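Local coordinates for GDSL-like protein (Collinsella aerofaciens ATCC 25986, PDB 7BXD) that is probably an acyl-hydrolase of the GDSL (SGNH) family, expected to cleave ester bonds, at residues Ser37-Asn43 with His220-Tyr226; Asn50-Thr55 with Val66-Phe70. All coordinates share one frame. Residue numbers count along the deposited sequence, not the author numbering.

Interaction 1: Ser37-Asn43 with His220-Tyr226; sequences STTWGDN and HYSPAGY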
loop_
_atom_site.group_PDB
_atom_site.type_symbol
_atom_site.label_atom_id
_atom_site.label_comp_id
_atom_site.label_asym_id
_atom_site.label_seq_id
_atom_site.Cartn_x
_atom_site.Cartn_y
_atom_site.Cartn_z
ATOM N N SER A 37 4.231 1.977 -6.236
ATOM C CA SER A 37 3.977 3.116 -7.123
ATOM C C SER A 37 2.888 4.033 -6.584
ATOM O O SER A 37 2.889 5.244 -6.879
ATOM C CB SER A 37 3.516 2.656 -8.508
ATOM O OG SER A 37 4.316 1.616 -9.031
ATOM N N THR A 38 1.894 3.460 -5.889
ATOM C CA THR A 38 0.753 4.224 -5.386
ATOM C C THR A 38 1.067 4.994 -4.120
ATOM O O THR A 38 0.200 5.721 -3.622
ATOM C CB THR A 38 -0.483 3.313 -5.213
ATOM O OG1 THR A 38 -0.246 2.259 -4.258
ATOM C CG2 THR A 38 -0.911 2.717 -6.555
ATOM N N THR A 39 2.293 4.856 -3.597
ATOM C CA THR A 39 2.847 5.791 -2.626
ATOM C C THR A 39 3.901 6.692 -3.260
ATOM O O THR A 39 3.912 7.903 -2.995
ATOM C CB THR A 39 3.434 5.037 -1.406
ATOM O OG1 THR A 39 2.361 4.389 -0.707
ATOM C CG2 THR A 39 4.101 5.984 -0.442
ATOM N N TRP A 40 4.791 6.155 -4.113
ATOM C CA TRP A 40 5.794 6.999 -4.767
ATOM C C TRP A 40 5.141 8.189 -5.461
ATOM O O TRP A 40 5.683 9.308 -5.437
ATOM C CB TRP A 40 6.580 6.181 -5.790
ATOM C CG TRP A 40 7.723 6.974 -6.390
ATOM C CD1 TRP A 40 8.947 7.188 -5.823
ATOM C CD2 TRP A 40 7.735 7.671 -7.656
ATOM N NE1 TRP A 40 9.719 7.976 -6.650
ATOM C CE2 TRP A 40 9.000 8.288 -7.781
ATOM C CE3 TRP A 40 6.804 7.812 -8.687
ATOM C CZ2 TRP A 40 9.346 9.061 -8.894
ATOM C CZ3 TRP A 40 7.147 8.558 -9.810
ATOM C CH2 TRP A 40 8.407 9.193 -9.891
ATOM N N GLY A 41 3.981 7.959 -6.096
ATOM C CA GLY A 41 3.269 9.000 -6.824
ATOM C C GLY A 41 3.261 8.854 -8.330
ATOM O O GLY A 41 3.226 9.861 -9.033
ATOM N N ASP A 42 3.260 7.613 -8.843
ATOM C CA ASP A 42 3.211 7.405 -10.289
ATOM C C ASP A 42 1.866 7.877 -10.808
ATOM O O ASP A 42 0.816 7.525 -10.260
ATOM C CB ASP A 42 3.415 5.905 -10.538
ATOM C CG ASP A 42 3.609 5.525 -11.997
ATOM O OD1 ASP A 42 3.206 6.262 -12.912
ATOM O OD2 ASP A 42 4.172 4.419 -12.199
ATOM N N ASN A 43 1.899 8.685 -11.876
ATOM C CA ASN A 43 0.698 9.237 -12.491
ATOM C C ASN A 43 0.185 8.400 -13.644
ATOM O O ASN A 43 -0.769 8.794 -14.307
ATOM C CB ASN A 43 0.966 10.666 -12.980
ATOM C CG ASN A 43 2.058 10.740 -14.047
ATOM O OD1 ASN A 43 2.602 9.722 -14.486
ATOM N ND2 ASN A 43 2.418 11.963 -14.430
ATOM N N HIS A 220 -2.885 3.714 -11.504
ATOM C CA HIS A 220 -2.263 4.832 -10.818
ATOM C C HIS A 220 -3.240 6.003 -10.692
ATOM O O HIS A 220 -4.417 5.888 -11.036
ATOM C CB HIS A 220 -0.969 5.179 -11.559
ATOM C CG HIS A 220 -0.041 4.007 -11.637
ATOM N ND1 HIS A 220 0.126 3.257 -12.785
ATOM C CD2 HIS A 220 0.679 3.382 -10.673
ATOM C CE1 HIS A 220 0.955 2.257 -12.538
ATOM N NE2 HIS A 220 1.310 2.312 -11.267
ATOM N N TYR A 221 -2.756 7.133 -10.193
ATOM C CA TYR A 221 -3.594 8.274 -9.869
ATOM C C TYR A 221 -3.022 9.537 -10.493
ATOM O O TYR A 221 -1.798 9.737 -10.532
ATOM C CB TYR A 221 -3.771 8.453 -8.321
ATOM C CG TYR A 221 -4.435 7.249 -7.702
ATOM C CD1 TYR A 221 -3.702 6.078 -7.451
ATOM C CD2 TYR A 221 -5.807 7.220 -7.481
ATOM C CE1 TYR A 221 -4.328 4.915 -6.999
ATOM C CE2 TYR A 221 -6.439 6.068 -7.005
ATOM C CZ TYR A 221 -5.687 4.910 -6.794
ATOM O OH TYR A 221 -6.336 3.753 -6.398
ATOM N N SER A 222 -3.923 10.402 -10.956
ATOM C CA SER A 222 -3.528 11.750 -11.354
ATOM C C SER A 222 -3.240 12.588 -10.109
ATOM O O SER A 222 -3.546 12.185 -8.989
ATOM C CB SER A 222 -4.682 12.385 -12.118
ATOM O OG SER A 222 -5.790 12.497 -11.215
ATOM N N PRO A 223 -2.692 13.799 -10.277
ATOM C CA PRO A 223 -2.553 14.680 -9.104
ATOM C C PRO A 223 -3.879 14.846 -8.352
ATOM O O PRO A 223 -3.912 14.774 -7.115
ATOM C CB PRO A 223 -2.010 15.982 -9.727
ATOM C CG PRO A 223 -1.191 15.488 -10.905
ATOM C CD PRO A 223 -2.010 14.345 -11.478
ATOM N N ALA A 224 -4.997 15.014 -9.076
ATOM C CA ALA A 224 -6.294 15.157 -8.412
ATOM C C ALA A 224 -6.695 13.857 -7.714
ATOM O O ALA A 224 -7.297 13.890 -6.632
ATOM C CB ALA A 224 -7.374 15.555 -9.416
ATOM N N GLY A 225 -6.400 12.702 -8.333
ATOM C CA GLY A 225 -6.700 11.426 -7.682
ATOM C C GLY A 225 -5.929 11.255 -6.384
ATOM O O GLY A 225 -6.479 10.793 -5.388
ATOM N N TYR A 226 -4.639 11.634 -6.377
ATOM C CA TYR A 226 -3.861 11.506 -5.152
ATOM C C TYR A 226 -4.334 12.474 -4.087
ATOM O O TYR A 226 -4.315 12.128 -2.900
ATOM C CB TYR A 226 -2.363 11.738 -5.441
ATOM C CG TYR A 226 -1.657 10.542 -6.032
ATOM C CD1 TYR A 226 -1.635 9.331 -5.341
ATOM C CD2 TYR A 226 -0.965 10.627 -7.243
ATOM C CE1 TYR A 226 -1.024 8.205 -5.858
ATOM C CE2 TYR A 226 -0.321 9.516 -7.767
ATOM C CZ TYR A 226 -0.356 8.295 -7.080
ATOM O OH TYR A 226 0.237 7.161 -7.598
#
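H220 lays its imidazole beside S37, with NE2 3.5 Å from S37 CB and S37 near the edge of the ring, while D42 OD2 sits over one face, 3.7 Å from NE2; the D42 carboxylate is anchored in its own loop, OD1 accepting from the amides of G44 and G46. This is the SGNH-hydrolase arrangement: S37 belongs to the GDS block and H220 to the DxxH block, consistent with a catalytic triad completed by D217, whose carboxylate is hydrogen-bonded to H220 ND1. In the deposited conformation S37 OG is 3.8 Å from H220 NE2; it instead makes a weak hydrogen bond to the amide of G74.

Y226, from the first turn of helix 223-240, reaches into the turn that ends helix 37-40. Its OH donates a 2.7 Å hydrogen bond to D42 O, and its CE1 packs 3.6 Å from T38 O. G41, with positive phi, makes this reversal, and both G41 N and D42 N bond back to S37 O. T38 CG2 meets the edge of the Y221 ring, 4.1 Å from CE1. Close by, N43 CA directs a nearly linear CA-H...O contact at Y221 O, 3.2 Å away.

Interaction 2: Asn50-Thr55 with Val66-Phe70; sequences NDISWT and VVENF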
loop_
_atom_site.group_PDB
_atom_site.type_symbol
_atom_site.label_atom_id
_atom_site.label_comp_id
_atom_site.label_asym_id
_atom_site.label_seq_id
_atom_site.Cartn_x
_atom_site.Cartn_y
_atom_site.Cartn_z
ATOM N N ASN A 50 6.863 12.109 -5.788
ATOM C CA ASN A 50 6.467 12.363 -4.407
ATOM C C ASN A 50 5.688 13.659 -4.276
ATOM O O ASN A 50 4.797 13.764 -3.421
ATOM C CB ASN A 50 7.689 12.430 -3.496
ATOM C CG ASN A 50 8.412 11.075 -3.321
ATOM O OD1 ASN A 50 8.072 10.014 -3.914
ATOM N ND2 ASN A 50 9.398 11.106 -2.494
ATOM N N ASP A 51 6.003 14.657 -5.110
ATOM C CA ASP A 51 5.322 15.941 -4.965
ATOM C C ASP A 51 3.855 15.917 -5.366
ATOM O O ASP A 51 3.125 16.844 -4.974
ATOM C CB ASP A 51 6.047 17.045 -5.738
ATOM C CG ASP A 51 7.369 17.427 -5.098
ATOM O OD1 ASP A 51 7.652 16.961 -3.955
ATOM O OD2 ASP A 51 8.118 18.174 -5.746
ATOM N N ILE A 52 3.405 14.882 -6.101
ATOM C CA ILE A 52 1.978 14.728 -6.386
ATOM C C ILE A 52 1.326 13.645 -5.544
ATOM O O ILE A 52 0.090 13.510 -5.581
ATOM C CB ILE A 52 1.655 14.499 -7.882
ATOM C CG1 ILE A 52 2.067 13.092 -8.351
ATOM C CG2 ILE A 52 2.290 15.590 -8.749
ATOM C CD1 ILE A 52 1.402 12.686 -9.661
ATOM N N SER A 53 2.104 12.847 -4.812
ATOM C CA SER A 53 1.537 11.721 -4.082
ATOM C C SER A 53 0.586 12.214 -2.991
ATOM O O SER A 53 0.654 13.362 -2.531
ATOM C CB SER A 53 2.663 10.938 -3.413
ATOM O OG SER A 53 2.109 9.895 -2.613
ATOM N N TRP A 54 -0.301 11.313 -2.555
ATOM C CA TRP A 54 -1.111 11.591 -1.373
ATOM C C TRP A 54 -0.249 11.975 -0.183
ATOM O O TRP A 54 -0.710 12.722 0.701
ATOM C CB TRP A 54 -2.002 10.388 -1.048
ATOM C CG TRP A 54 -1.280 9.098 -0.814
ATOM C CD1 TRP A 54 -0.982 8.145 -1.765
ATOM C CD2 TRP A 54 -0.784 8.580 0.435
ATOM N NE1 TRP A 54 -0.348 7.073 -1.177
ATOM C CE2 TRP A 54 -0.211 7.311 0.170
ATOM C CE3 TRP A 54 -0.790 9.055 1.762
ATOM C CZ2 TRP A 54 0.326 6.512 1.177
ATOM C CZ3 TRP A 54 -0.259 8.248 2.767
ATOM C CH2 TRP A 54 0.300 7.001 2.465
ATOM N N THR A 55 1.005 11.477 -0.113
ATOM C CA THR A 55 1.853 11.803 1.038
ATOM C C THR A 55 2.106 13.300 1.144
ATOM O O THR A 55 2.334 13.818 2.248
ATOM C CB THR A 55 3.206 11.085 0.942
ATOM O OG1 THR A 55 3.903 11.444 -0.260
ATOM C CG2 THR A 55 3.016 9.564 0.957
ATOM N N VAL A 66 4.477 15.372 10.071
ATOM C CA VAL A 66 5.576 15.298 9.120
ATOM C C VAL A 66 5.461 13.953 8.426
ATOM O O VAL A 66 5.416 12.915 9.089
ATOM C CB VAL A 66 6.926 15.446 9.833
ATOM C CG1 VAL A 66 8.088 15.202 8.860
ATOM C CG2 VAL A 66 7.026 16.820 10.459
ATOM N N VAL A 67 5.382 13.954 7.105
ATOM C CA VAL A 67 5.088 12.737 6.359
ATOM C C VAL A 67 6.286 12.401 5.485
ATOM O O VAL A 67 6.769 13.258 4.732
ATOM C CB VAL A 67 3.793 12.875 5.541
ATOM C CG1 VAL A 67 3.488 11.556 4.827
ATOM C CG2 VAL A 67 2.623 13.253 6.453
ATOM N N GLU A 68 6.784 11.169 5.606
ATOM C CA GLU A 68 7.916 10.693 4.829
ATOM C C GLU A 68 7.441 9.689 3.783
ATOM O O GLU A 68 6.659 8.780 4.084
ATOM C CB GLU A 68 8.934 9.991 5.739
ATOM C CG GLU A 68 9.354 10.817 6.945
ATOM C CD GLU A 68 10.281 10.087 7.871
ATOM O OE1 GLU A 68 10.036 8.887 8.111
ATOM O OE2 GLU A 68 11.235 10.733 8.383
ATOM N N ASN A 69 7.948 9.820 2.562
ATOM C CA ASN A 69 7.554 8.973 1.436
ATOM C C ASN A 69 8.635 7.917 1.196
ATOM O O ASN A 69 9.722 8.240 0.709
ATOM C CB ASN A 69 7.352 9.846 0.200
ATOM C CG ASN A 69 6.767 9.069 -0.962
ATOM O OD1 ASN A 69 7.287 8.009 -1.337
ATOM N ND2 ASN A 69 5.695 9.582 -1.550
ATOM N N PHE A 70 8.315 6.654 1.488
ATOM C CA PHE A 70 9.155 5.512 1.141
ATOM C C PHE A 70 8.387 4.604 0.174
ATOM O O PHE A 70 8.215 3.401 0.394
ATOM C CB PHE A 70 9.640 4.765 2.395
ATOM C CG PHE A 70 10.684 5.523 3.170
ATOM C CD1 PHE A 70 12.030 5.364 2.876
ATOM C CD2 PHE A 70 10.326 6.430 4.171
ATOM C CE1 PHE A 70 12.998 6.082 3.600
ATOM C CE2 PHE A 70 11.299 7.135 4.893
ATOM C CZ PHE A 70 12.634 6.934 4.615
#
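The extended backbone of 66-70 runs past a compact, irregular loop, 50-55, without any backbone hydrogen bond between them; the closest CA atoms, of T55 and V67, are 6.3 Å apart. In the loop, S53 N bonds back to N50 O at 3.2 Å. V67 and N69, two residues apart on the strand, both point toward the loop, whereas E68 between them points away. N69 ND2 donates to T55 OG1 at 2.9 Å. S53 OG accepts from T55 N at 3.2 Å, capping the turn that leads into helix 55-61. Both N69 and S53 have T39 as a second partner. Beside these bonds, V67 CG1 makes van der Waals contact with T55, 3.9 Å from T55 CB and 3.6 Å from the carbonyl T55 O. Such packing belongs to a beta-alpha-beta crossover, here joining strand 30-35 through helix 55-61 to its parallel neighbour 66-71 at the edge of the alpha/beta sheet of the SGNH-hydrolase fold.

Overall arrangement
The two interactions lie on the same side of the chain's centre, their own centres about 10 Å apart. Along the chain, 37-43 follows strand 30-35; the loop 50-55 and then the strand segment 66-70 come next. Segment 220-226 lies some 150 residues further on, so interaction 1 brings the C-terminal part of the domain back to its beginning. They meet at T39 O, which accepts from S53 OG (2.7 Å) and from N69 ND2 (2.8 Å), and again where Y226 CB packs 3.0 Å from I52 O. The N69 bond ties helix 37-40, carrying the probable nucleophile, to edge strand 66-71 of the five-stranded parallel sheet, while helix 223-240 covers the 37-43 turn and the 50-55 loop.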